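Endo alpha-1,4 polygalactosaminidase (Neosartorya fumigata, PDB 6OJ1) is an endo-alpha-1,4-galactosaminidase of the (beta/alpha)-barrel type that disrupts microbial biofilms. Local coordinates at residues A[99-104]-A[131-136]. Sequence-based numbering, arbitrary orientation.
With EDO (1,2-ethanediol), chain G.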
# COMPACT_ATOMS: atom_id res chain seq x y z
N ASP A 99 8.14 -4.24 19.91
CA ASP A 99 7.93 -4.80 21.25
C ASP A 99 6.55 -4.50 21.81
O ASP A 99 6.20 -5.04 22.87
CB ASP A 99 9.00 -4.28 22.19
CG ASP A 99 10.39 -4.77 21.82
OD1 ASP A 99 10.57 -6.00 21.70
OD2 ASP A 99 11.27 -3.94 21.62
N LYS A 100 5.74 -3.69 21.13
CA LYS A 100 4.36 -3.49 21.57
C LYS A 100 3.51 -4.73 21.35
O LYS A 100 2.49 -4.91 22.04
CB LYS A 100 3.73 -2.32 20.83
CG LYS A 100 4.39 -0.96 21.14
CD LYS A 100 3.74 0.15 20.29
CE LYS A 100 4.27 1.54 20.66
NZ LYS A 100 3.63 2.61 19.82
N PHE A 101 3.86 -5.55 20.35
CA PHE A 101 3.04 -6.70 20.00
C PHE A 101 3.14 -7.80 21.04
O PHE A 101 4.22 -8.08 21.58
CB PHE A 101 3.45 -7.24 18.63
CG PHE A 101 3.18 -6.31 17.50
CD1 PHE A 101 4.09 -5.33 17.15
CD2 PHE A 101 2.00 -6.42 16.77
CE1 PHE A 101 3.83 -4.46 16.10
CE2 PHE A 101 1.72 -5.56 15.71
CZ PHE A 101 2.64 -4.58 15.37
N LYS A 102 2.01 -8.44 21.33
CA LYS A 102 1.97 -9.55 22.27
C LYS A 102 2.09 -10.87 21.53
O LYS A 102 1.79 -10.96 20.34
CB LYS A 102 0.67 -9.54 23.09
CG LYS A 102 0.49 -8.28 23.96
CD LYS A 102 -0.92 -8.30 24.58
CE LYS A 102 -1.16 -7.13 25.52
NZ LYS A 102 -2.49 -7.28 26.20
N ASP A 103 2.51 -11.91 22.26
CA ASP A 103 2.58 -13.24 21.67
C ASP A 103 1.25 -13.64 21.05
O ASP A 103 1.21 -14.21 19.96
CB ASP A 103 3.04 -14.27 22.71
CG ASP A 103 2.07 -14.42 23.89
OD1 ASP A 103 1.23 -13.52 24.11
OD2 ASP A 103 2.15 -15.45 24.59
N SER A 104 0.15 -13.29 21.72
CA SER A 104 -1.18 -13.65 21.22
C SER A 104 -1.60 -12.84 20.00
O SER A 104 -2.60 -13.19 19.37
CB SER A 104 -2.21 -13.48 22.35
OG SER A 104 -2.10 -12.18 22.92
N LEU A 131 -3.26 2.46 15.45
CA LEU A 131 -3.60 3.85 15.75
C LEU A 131 -2.36 4.65 16.10
O LEU A 131 -2.23 5.81 15.69
CB LEU A 131 -4.60 3.94 16.89
CG LEU A 131 -6.00 3.40 16.63
CD1 LEU A 131 -6.83 3.54 17.88
CD2 LEU A 131 -6.64 4.16 15.46
N ASP A 132 -1.44 4.06 16.87
CA ASP A 132 -0.17 4.73 17.16
C ASP A 132 0.61 5.02 15.87
O ASP A 132 1.24 6.08 15.74
CB ASP A 132 0.70 3.88 18.10
CG ASP A 132 0.11 3.72 19.50
OD1 ASP A 132 -0.88 4.38 19.84
OD2 ASP A 132 0.67 2.89 20.25
N ARG A 133 0.61 4.07 14.93
CA ARG A 133 1.32 4.27 13.67
C ARG A 133 0.65 5.35 12.83
O ARG A 133 1.33 6.14 12.18
CB ARG A 133 1.42 2.96 12.89
CG ARG A 133 2.43 1.97 13.52
CD ARG A 133 2.43 0.60 12.82
NE ARG A 133 3.44 -0.29 13.39
CZ ARG A 133 3.79 -1.46 12.86
NH1 ARG A 133 3.19 -1.93 11.77
NH2 ARG A 133 4.74 -2.19 13.45
N LEU A 134 -0.70 5.40 12.85
CA LEU A 134 -1.40 6.48 12.15
C LEU A 134 -1.11 7.84 12.78
O LEU A 134 -1.01 8.84 12.07
CB LEU A 134 -2.92 6.21 12.14
CG LEU A 134 -3.33 5.01 11.27
CD1 LEU A 134 -4.84 4.72 11.47
CD2 LEU A 134 -3.01 5.21 9.79
N ASP A 135 -1.00 7.89 14.12
CA ASP A 135 -0.55 9.11 14.78
C ASP A 135 0.79 9.55 14.24
O ASP A 135 1.00 10.73 13.93
CB ASP A 135 -0.43 8.89 16.30
CG ASP A 135 -1.76 8.85 17.02
OD1 ASP A 135 -2.83 9.06 16.41
OD2 ASP A 135 -1.72 8.60 18.25
N MET A 136 1.73 8.61 14.12
CA MET A 136 3.04 8.95 13.58
C MET A 136 2.94 9.47 12.15
O MET A 136 3.58 10.48 11.80
CB MET A 136 3.98 7.74 13.63
CG MET A 136 5.29 8.04 12.86
SD MET A 136 6.41 6.63 12.81
CE MET A 136 7.01 6.70 14.48
C1 EDO G . 5.16 4.58 17.12
O1 EDO G . 6.39 3.85 17.20
C2 EDO G . 4.16 3.74 16.35
O2 EDO G . 3.83 2.57 17.11
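Lys100 and Asp132 illustrate how a long side chain can join a surface loop to the helix beside it. From CB, which is directed at helix 124-140, the lysine runs fully extended beyond CG (chi2 176°), which carries NZ across to the carboxylate although Lys100 CA and Asp132 CA lie 10.4 Å apart. Lys100 CD and CE pass Asp132 OD2 but lie nearer to O2 of a 1,2-ethanediol, probably a crystallisation additive, and Lys100 NZ closes a salt bridge with Asp132 OD2 at 3.0 Å. The ammonium meets that oxygen on its anti side, 28° out of the carboxylate plane, while Asp132 OD1 is engaged by Gln128. Lys100 NZ also donates to O2 of the diol at 2.7 Å, and the diol is hydrogen-bonded to Asp97. Alongside, the edge of the Phe101 ring, through CE1 and CZ, meets a face of the Arg133 guanidinium; Arg133 NH2 lies in the ring plane, 3.6 Å from Phe101 CE1, which rules out a cation-pi stack. The guanidinium's stronger partner is Asp97, through NE. The loop between strands 90-92 and 106-109 thus packs on a barrel helix by a partly exposed ion pair, probably weakened by solvent, beside a more sheltered aromatic-guanidinium contact.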